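Local coordinates for enoyl-CoA hydratase/isomerase family protein (Pseudomonas syringae pv. tomato, PDB 3OT6) that belongs to the enoyl-CoA hydratase/isomerase family and probably acts on acyl-CoA thioesters, its exact substrate and reaction being unsettled, at residues A[111-116]-A[146-151]; A[88-92]-A[216-221]; A[127-131]-A[175-179]. All coordinates share one frame; numbering follows the deposited sequence.

Contact 1: residues A[111-116]-A[146-151]; sequences FLLLSA and LARDRL
Arg150 reaches across to the carbonyl of Ala116 and holds it end-on with two nitrogens: NH2 lies 2.8 Å and NH1 2.9 Å from Ala116 O, which sits near the guanidinium plane. The NH2 donor is in the plane of the carbonyl, the NH1 donor tilted from it by 32°. The arginine chain leaves with CG anti to the backbone N (chi1 -166°) and bends at chi2 and chi3, which folds CB and CG alongside Leu114 CD2 and lays one guanidinium face on the carbonyl carbon of Leu114. Leu113 O, over the same face, is taken by Arg119 NH1. Leu114 O lies 3.4 Å from Arg150 NH2 but is too badly aligned to bond; its partner is a water that donates to it at 2.6 Å and also to Leu146 O at 2.7 Å, bridging the two backbones. Ser115 OG turns back to donate to Phe111 O. The rest is apolar: Leu114 CD1 presses on Ala147 CA at 3.5 Å, while Leu146 CD1 meets Phe111 CD1 obliquely. In this crotonase-like fold the contact joins the C-terminal parts of helices 108-113 and 141-150, and the loop after the first, amid helices 73-91, 153-160 and 202-230.

Contact 2: residues A[88-92]-A[216-221]; sequences RRMLS and LLDTLD
The Arg88 guanidinium carries Leu217 on one face, with Leu217 CG 4.0 Å above the plane over its centre, and the Asp221 carboxylate at its edge, the two flat groups only 2° from coplanar. This is a side-on, two-pronged salt bridge between two helices of a crotonase-like fold: helix 73-91, at its C-terminal turn, and the long helix 202-230. NE bonds to Asp221 OD1 at 2.5 Å and NH2 to Asp221 OD2 at 3.0 Å, each oxygen being met on its syn side; the first distance is unusually short and probably reflects coordinate error. Both oxygens stand about 20° out of the guanidinium plane. Two bonds fix the guanidinium's rotation and keep its face against the leucine. Beside the salt bridge the helices meet through leucines. The side chains of Leu91 and Leu220 cross at about a right angle, with Leu91 CD1 3.7 Å from Leu220 CD1 and 3.9 Å from Leu216 CD2; Leu146 and Arg150 of helix 141-150 also touch Leu91. Leu217 CD1 touches both Leu91 CB and Arg88 CG. Ser92 OG folds back to donate to Arg88 O at 2.9 Å, while Ser92 CB rests 3.9 Å from Leu217 CD2.

Contact 3: residues A[127-131]-A[175-179]; sequences SIGLN and GFLDK
Ile128 brings its CG2 methyl against the ring of Phe176 in an off-centre CH-pi contact, 4.2 Å from the ring centroid and 30° off the ring normal. The methyl sits toward the root of the ring: Ile128 CG2 is 3.7 Å from Phe176 CG and 3.8 Å from Phe176 CB. With CG1 beside the backbone N (chi1 -66°), CG2 lies anti to that nitrogen and is the branch turned to the phenylalanine, while the other branch runs on to a different partner.

That partner is Leu177, in the first of the purely apolar contacts: Ile128 CD1 meets Leu177 CD1 at 3.8 Å, the two side chains running obliquely to one another. At the far end of the ring, Leu130 CG approaches the edge, near the ring plane, 4.1 Å from Phe176 CZ. Between these two comes backbone: Gly129 CA is 4.3 Å from Phe176 CZ. The ring thus stretches along three successive residues, from Ile128 at its base to Leu130 at its tip.

In the crotonase-like fold, strand 128-129 belongs to the smaller mixed sheet, between strands 103-106 and 165-166, whereas segment 175-179 leads from helix 168-174 into strand 179-181 at the edge of the larger one. The contact therefore spans from one sheet to the approach of the other. Gly175 ends the helix in a Schellman motif, its positive phi (113°) turning the chain just ahead of Phe176.

No hydrogen bond links the two segments; several of their backbone groups bond to other neighbours. Gly129 pairs with Ala105 and Ala107, Ile128 with Phe166, and Asp178 with Arg119, whose side chain also forms a salt bridge to Asp178 and a hydrogen bond to Gly175 O. Ala110, Ser159 and Ala171 also touch the side chain of Phe176.

In the fold
Contact 1 lies between the other two, its centre about 11 Å from that of contact 2 and about 9 Å from that of contact 3. Contacts 2 and 3 do not touch, their nearest atoms being about 11 Å apart. Along the chain contact 2 closes a loop from helix 73-91 to helix 202-230 that encloses both other contacts, while contacts 1 and 3 alternate. The carbonyl oxygen of Ser115 packs on Met90, and Asp149 on Leu216, joining contact 1 to contact 2; Leu151 meets Phe176, and Arg150 touches Gly175, joining it to contact 3. Continuous packing thus runs from helix 202-230 through helix 141-150 to strand 128-129, tying distant parts of one crotonase-like domain together.

Contact 1: residues A[111-116]-A[146-151]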
loop_
_atom_site.group_PDB
_atom_site.type_symbol
_atom_site.label_atom_id
_atom_site.label_comp_id
_atom_site.label_asym_id
_atom_site.label_seq_id
_atom_site.Cartn_x
_atom_site.Cartn_y
_atom_site.Cartn_z
ATOM N N PHE A 111 4.240 2.048 -1.875
ATOM C CA PHE A 111 3.496 1.149 -2.726
ATOM C C PHE A 111 2.153 0.718 -2.169
ATOM O O PHE A 111 1.231 0.403 -2.922
ATOM C CB PHE A 111 4.320 -0.026 -3.172
ATOM C CG PHE A 111 5.330 0.358 -4.223
ATOM C CD1 PHE A 111 4.910 0.954 -5.430
ATOM C CD2 PHE A 111 6.682 0.169 -4.018
ATOM C CE1 PHE A 111 5.866 1.329 -6.435
ATOM C CE2 PHE A 111 7.612 0.541 -4.970
ATOM C CZ PHE A 111 7.225 1.132 -6.180
ATOM N N LEU A 112 2.007 0.720 -0.857
ATOM C CA LEU A 112 0.725 0.334 -0.306
ATOM C C LEU A 112 -0.326 1.352 -0.721
ATOM O O LEU A 112 -1.468 0.941 -0.968
ATOM C CB LEU A 112 0.739 0.220 1.217
ATOM C CG LEU A 112 1.664 -0.802 1.837
ATOM C CD1 LEU A 112 1.474 -0.710 3.393
ATOM C CD2 LEU A 112 1.304 -2.139 1.320
ATOM N N LEU A 113 0.030 2.649 -0.770
ATOM C CA LEU A 113 -0.910 3.712 -1.218
ATOM C C LEU A 113 -1.317 3.617 -2.714
ATOM O O LEU A 113 -2.381 4.139 -3.135
ATOM C CB LEU A 113 -0.360 5.117 -0.928
ATOM C CG LEU A 113 0.098 5.466 0.509
ATOM C CD1 LEU A 113 1.154 6.578 0.444
ATOM C CD2 LEU A 113 -1.132 5.859 1.340
ATOM N N LEU A 114 -0.449 3.000 -3.506
ATOM C CA LEU A 114 -0.670 2.782 -4.900
ATOM C C LEU A 114 -1.465 1.477 -5.144
ATOM O O LEU A 114 -1.717 1.111 -6.295
ATOM C CB LEU A 114 0.685 2.770 -5.634
ATOM C CG LEU A 114 1.491 4.089 -5.510
ATOM C CD1 LEU A 114 2.655 4.181 -6.506
ATOM C CD2 LEU A 114 0.618 5.342 -5.649
ATOM N N SER A 115 -1.897 0.804 -4.077
ATOM C CA SER A 115 -2.522 -0.494 -4.214
ATOM C C SER A 115 -3.982 -0.464 -3.713
ATOM O O SER A 115 -4.564 -1.495 -3.494
ATOM C CB SER A 115 -1.756 -1.492 -3.354
ATOM O OG SER A 115 -0.436 -1.614 -3.824
ATOM N N ALA A 116 -4.562 0.700 -3.508
ATOM C CA ALA A 116 -5.774 0.818 -2.727
ATOM C C ALA A 116 -6.804 1.596 -3.565
ATOM O O ALA A 116 -6.492 2.138 -4.658
ATOM C CB ALA A 116 -5.459 1.613 -1.426
ATOM N N LEU A 146 3.114 -0.420 -10.584
ATOM C CA LEU A 146 2.192 0.189 -9.624
ATOM C C LEU A 146 2.287 1.687 -9.686
ATOM O O LEU A 146 1.290 2.379 -9.573
ATOM C CB LEU A 146 2.508 -0.250 -8.204
ATOM C CG LEU A 146 2.292 -1.740 -7.824
ATOM C CD1 LEU A 146 2.924 -2.028 -6.450
ATOM C CD2 LEU A 146 0.851 -2.053 -7.769
ATOM N N ALA A 147 3.483 2.228 -9.864
ATOM C CA ALA A 147 3.628 3.691 -9.871
ATOM C C ALA A 147 3.097 4.261 -11.172
ATOM O O ALA A 147 2.394 5.269 -11.192
ATOM C CB ALA A 147 5.021 4.083 -9.648
ATOM N N ARG A 148 3.334 3.538 -12.255
ATOM C CA ARG A 148 2.938 4.020 -13.558
ATOM C C ARG A 148 1.452 4.197 -13.620
ATOM O O ARG A 148 0.959 5.123 -14.248
ATOM C CB ARG A 148 3.399 3.070 -14.662
ATOM C CG ARG A 148 3.323 3.755 -16.044
ATOM C CD ARG A 148 3.507 2.810 -17.247
ATOM N NE ARG A 148 4.656 1.894 -17.144
ATOM C CZ ARG A 148 5.888 2.234 -17.518
ATOM N NH1 ARG A 148 6.134 3.490 -18.045
ATOM N NH2 ARG A 148 6.862 1.310 -17.367
ATOM N N ASP A 149 0.734 3.300 -12.967
ATOM C CA ASP A 149 -0.677 3.230 -13.152
ATOM C C ASP A 149 -1.368 4.274 -12.328
ATOM O O ASP A 149 -2.471 4.656 -12.695
ATOM C CB ASP A 149 -1.235 1.815 -12.798
ATOM C CG ASP A 149 -2.657 1.607 -13.343
ATOM O OD1 ASP A 149 -2.797 1.616 -14.600
ATOM O OD2 ASP A 149 -3.628 1.517 -12.544
ATOM N N ARG A 150 -0.763 4.732 -11.224
ATOM C CA ARG A 150 -1.454 5.669 -10.324
ATOM C C ARG A 150 -0.893 7.114 -10.300
ATOM O O ARG A 150 -1.620 8.064 -9.953
ATOM C CB ARG A 150 -1.462 5.155 -8.847
ATOM C CG ARG A 150 -2.478 5.944 -7.915
ATOM C CD ARG A 150 -3.998 5.655 -8.277
ATOM N NE ARG A 150 -4.211 4.234 -8.047
ATOM C CZ ARG A 150 -4.802 3.701 -6.980
ATOM N NH1 ARG A 150 -5.363 4.448 -6.038
ATOM N NH2 ARG A 150 -4.847 2.394 -6.875
ATOM N N LEU A 151 0.404 7.264 -10.546
ATOM C CA LEU A 151 1.047 8.546 -10.340
ATOM C C LEU A 151 0.820 9.472 -11.539
ATOM O O LEU A 151 0.719 9.002 -12.686
ATOM C CB LEU A 151 2.534 8.360 -10.097
ATOM C CG LEU A 151 2.832 7.652 -8.772
ATOM C CD1 LEU A 151 4.324 7.661 -8.569
ATOM C CD2 LEU A 151 2.079 8.202 -7.479
HETATM O O HOH W 1 -1.162 1.411 -8.857
#

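Contact 2: residues A[88-92]-A[216-221]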
loop_
_atom_site.group_PDB
_atom_site.type_symbol
_atom_site.label_atom_id
_atom_site.label_comp_id
_atom_site.label_asym_id
_atom_site.label_seq_id
_atom_site.Cartn_x
_atom_site.Cartn_y
_atom_site.Cartn_z
ATOM N N ARG A 88 -1.004 -6.842 -5.642
ATOM C CA ARG A 88 -1.947 -7.336 -6.604
ATOM C C ARG A 88 -3.250 -7.806 -5.885
ATOM O O ARG A 88 -4.349 -7.644 -6.386
ATOM C CB ARG A 88 -1.303 -8.479 -7.383
ATOM C CG ARG A 88 -2.032 -8.798 -8.648
ATOM C CD ARG A 88 -2.403 -10.225 -8.622
ATOM N NE ARG A 88 -2.931 -10.724 -9.877
ATOM C CZ ARG A 88 -4.211 -11.041 -10.041
ATOM N NH1 ARG A 88 -5.048 -10.904 -9.013
ATOM N NH2 ARG A 88 -4.641 -11.479 -11.214
ATOM N N ARG A 89 -3.144 -8.342 -4.685
ATOM C CA ARG A 89 -4.342 -8.852 -4.056
ATOM C C ARG A 89 -5.151 -7.669 -3.602
ATOM O O ARG A 89 -6.349 -7.663 -3.757
ATOM C CB ARG A 89 -4.023 -9.776 -2.879
ATOM C CG ARG A 89 -5.226 -10.072 -2.049
ATOM C CD ARG A 89 -4.896 -10.871 -0.816
ATOM N NE ARG A 89 -6.145 -11.311 -0.219
ATOM C CZ ARG A 89 -6.236 -12.052 0.859
ATOM N NH1 ARG A 89 -5.151 -12.449 1.494
ATOM N NH2 ARG A 89 -7.417 -12.407 1.279
HETATM N N MSE A 90 -4.486 -6.629 -3.107
HETATM C CA MSE A 90 -5.203 -5.455 -2.641
HETATM C C MSE A 90 -5.940 -4.780 -3.761
HETATM O O MSE A 90 -7.029 -4.254 -3.565
HETATM C CB MSE A 90 -4.261 -4.450 -1.971
HETATM C CG MSE A 90 -3.785 -4.894 -0.619
HETATM SE SE MSE A 90 -2.315 -3.815 0.129
HETATM C CE MSE A 90 -3.206 -2.091 0.495
ATOM N N LEU A 91 -5.342 -4.755 -4.934
ATOM C CA LEU A 91 -5.964 -4.077 -6.080
ATOM C C LEU A 91 -7.082 -4.935 -6.649
ATOM O O LEU A 91 -7.906 -4.470 -7.449
ATOM C CB LEU A 91 -4.933 -3.797 -7.151
ATOM C CG LEU A 91 -3.956 -2.665 -6.802
ATOM C CD1 LEU A 91 -2.710 -2.819 -7.669
ATOM C CD2 LEU A 91 -4.654 -1.383 -7.117
ATOM N N SER A 92 -7.128 -6.198 -6.241
ATOM C CA SER A 92 -8.233 -7.025 -6.741
ATOM C C SER A 92 -9.201 -7.387 -5.594
ATOM O O SER A 92 -10.108 -8.162 -5.789
ATOM C CB SER A 92 -7.773 -8.222 -7.547
ATOM O OG SER A 92 -6.866 -8.938 -6.823
ATOM N N LEU A 216 -3.768 -4.019 -15.489
ATOM C CA LEU A 216 -2.824 -3.771 -14.447
ATOM C C LEU A 216 -2.545 -5.097 -13.766
ATOM O O LEU A 216 -1.358 -5.436 -13.500
ATOM C CB LEU A 216 -3.346 -2.728 -13.477
ATOM C CG LEU A 216 -2.611 -2.479 -12.139
ATOM C CD1 LEU A 216 -1.163 -1.976 -12.349
ATOM C CD2 LEU A 216 -3.368 -1.506 -11.247
ATOM N N LEU A 217 -3.604 -5.867 -13.522
ATOM C CA LEU A 217 -3.463 -7.169 -12.826
ATOM C C LEU A 217 -2.645 -8.168 -13.656
ATOM O O LEU A 217 -1.773 -8.805 -13.147
ATOM C CB LEU A 217 -4.836 -7.743 -12.453
ATOM C CG LEU A 217 -5.532 -7.411 -11.111
ATOM C CD1 LEU A 217 -4.858 -6.397 -10.160
ATOM C CD2 LEU A 217 -7.035 -7.148 -11.208
ATOM N N ASP A 218 -2.890 -8.291 -14.949
ATOM C CA ASP A 218 -2.056 -9.190 -15.742
ATOM C C ASP A 218 -0.611 -8.747 -15.759
ATOM O O ASP A 218 0.266 -9.570 -15.581
ATOM C CB ASP A 218 -2.614 -9.365 -17.173
ATOM C CG ASP A 218 -4.006 -9.998 -17.161
ATOM O OD1 ASP A 218 -4.387 -10.622 -16.094
ATOM O OD2 ASP A 218 -4.712 -9.856 -18.194
ATOM N N THR A 219 -0.384 -7.456 -15.981
ATOM C CA THR A 219 0.916 -6.840 -15.944
ATOM C C THR A 219 1.680 -7.075 -14.629
ATOM O O THR A 219 2.908 -7.316 -14.644
ATOM C CB THR A 219 0.794 -5.328 -16.161
ATOM O OG1 THR A 219 0.244 -5.089 -17.450
ATOM C CG2 THR A 219 2.158 -4.657 -16.060
ATOM N N LEU A 220 0.986 -6.963 -13.504
ATOM C CA LEU A 220 1.586 -7.281 -12.220
ATOM C C LEU A 220 1.960 -8.775 -12.128
ATOM O O LEU A 220 3.016 -9.073 -11.572
ATOM C CB LEU A 220 0.689 -6.859 -11.033
ATOM C CG LEU A 220 0.621 -5.357 -10.703
ATOM C CD1 LEU A 220 -0.532 -5.012 -9.687
ATOM C CD2 LEU A 220 1.972 -4.862 -10.204
ATOM N N ASP A 221 1.114 -9.697 -12.620
ATOM C CA ASP A 221 1.456 -11.129 -12.610
ATOM C C ASP A 221 2.754 -11.413 -13.459
ATOM O O ASP A 221 3.629 -12.133 -13.003
ATOM C CB ASP A 221 0.264 -12.028 -13.062
ATOM C CG ASP A 221 -0.922 -11.969 -12.099
ATOM O OD1 ASP A 221 -0.783 -11.531 -10.932
ATOM O OD2 ASP A 221 -2.052 -12.307 -12.511
#

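Contact 3: residues A[127-131]-A[175-179]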
loop_
_atom_site.group_PDB
_atom_site.type_symbol
_atom_site.label_atom_id
_atom_site.label_comp_id
_atom_site.label_asym_id
_atom_site.label_seq_id
_atom_site.Cartn_x
_atom_site.Cartn_y
_atom_site.Cartn_z
ATOM N N SER A 127 7.563 12.366 4.952
ATOM C CA SER A 127 7.995 12.099 3.592
ATOM C C SER A 127 7.182 10.957 3.014
ATOM O O SER A 127 7.040 9.881 3.665
ATOM C CB SER A 127 9.467 11.663 3.557
ATOM O OG SER A 127 10.207 12.710 4.127
ATOM N N ILE A 128 6.715 11.141 1.788
ATOM C CA ILE A 128 6.108 10.043 1.092
ATOM C C ILE A 128 6.805 9.900 -0.247
ATOM O O ILE A 128 6.906 10.895 -1.020
ATOM C CB ILE A 128 4.646 10.325 0.862
ATOM C CG1 ILE A 128 3.886 10.369 2.192
ATOM C CG2 ILE A 128 4.098 9.335 -0.136
ATOM C CD1 ILE A 128 2.564 10.988 2.053
ATOM N N GLY A 129 7.310 8.704 -0.555
ATOM C CA GLY A 129 7.937 8.546 -1.840
ATOM C C GLY A 129 8.672 7.255 -1.954
ATOM O O GLY A 129 8.618 6.454 -1.054
ATOM N N LEU A 130 9.415 7.113 -3.052
ATOM C CA LEU A 130 10.036 5.907 -3.453
ATOM C C LEU A 130 11.547 6.163 -3.478
ATOM O O LEU A 130 12.094 6.735 -4.440
ATOM C CB LEU A 130 9.525 5.511 -4.859
ATOM C CG LEU A 130 8.024 5.241 -4.935
ATOM C CD1 LEU A 130 7.616 4.897 -6.389
ATOM C CD2 LEU A 130 7.577 4.126 -3.937
ATOM N N ASN A 131 12.246 5.741 -2.428
ATOM C CA ASN A 131 13.611 6.208 -2.325
ATOM C C ASN A 131 14.591 5.204 -2.852
ATOM O O ASN A 131 15.788 5.364 -2.677
ATOM C CB ASN A 131 13.938 6.636 -0.900
ATOM C CG ASN A 131 13.933 5.479 0.067
ATOM O OD1 ASN A 131 13.410 4.406 -0.199
ATOM N ND2 ASN A 131 14.516 5.696 1.190
ATOM N N GLY A 175 -0.101 11.832 -6.691
ATOM C CA GLY A 175 -0.972 10.672 -6.835
ATOM C C GLY A 175 -0.834 9.589 -5.782
ATOM O O GLY A 175 -1.524 8.560 -5.853
ATOM N N PHE A 176 0.059 9.803 -4.797
ATOM C CA PHE A 176 0.151 8.905 -3.650
ATOM C C PHE A 176 -1.086 9.012 -2.762
ATOM O O PHE A 176 -1.463 7.994 -2.123
ATOM C CB PHE A 176 1.411 9.157 -2.831
ATOM C CG PHE A 176 2.669 8.775 -3.551
ATOM C CD1 PHE A 176 3.097 7.440 -3.555
ATOM C CD2 PHE A 176 3.443 9.740 -4.206
ATOM C CE1 PHE A 176 4.250 7.065 -4.278
ATOM C CE2 PHE A 176 4.611 9.366 -4.915
ATOM C CZ PHE A 176 5.005 8.037 -4.950
ATOM N N LEU A 177 -1.716 10.201 -2.729
ATOM C CA LEU A 177 -2.801 10.496 -1.774
ATOM C C LEU A 177 -3.957 11.096 -2.533
ATOM O O LEU A 177 -3.741 11.753 -3.515
ATOM C CB LEU A 177 -2.313 11.505 -0.704
ATOM C CG LEU A 177 -1.233 11.068 0.311
ATOM C CD1 LEU A 177 -0.950 12.160 1.342
ATOM C CD2 LEU A 177 -1.524 9.668 1.019
ATOM N N ASP A 178 -5.182 10.907 -2.072
ATOM C CA ASP A 178 -6.362 11.625 -2.630
ATOM C C ASP A 178 -6.792 12.773 -1.698
ATOM O O ASP A 178 -7.536 13.675 -2.110
ATOM C CB ASP A 178 -7.529 10.630 -2.867
ATOM C CG ASP A 178 -7.079 9.402 -3.679
ATOM O OD1 ASP A 178 -6.572 9.654 -4.800
ATOM O OD2 ASP A 178 -7.172 8.220 -3.189
ATOM N N LYS A 179 -6.321 12.739 -0.443
ATOM C CA LYS A 179 -6.769 13.722 0.524
ATOM C C LYS A 179 -5.755 13.858 1.636
ATOM O O LYS A 179 -5.172 12.854 2.104
ATOM C CB LYS A 179 -8.158 13.323 1.114
ATOM C CG LYS A 179 -8.860 14.360 1.969
ATOM C CD LYS A 179 -10.162 13.780 2.620
ATOM C CE LYS A 179 -11.373 13.767 1.664
ATOM N NZ LYS A 179 -11.570 15.115 0.945
#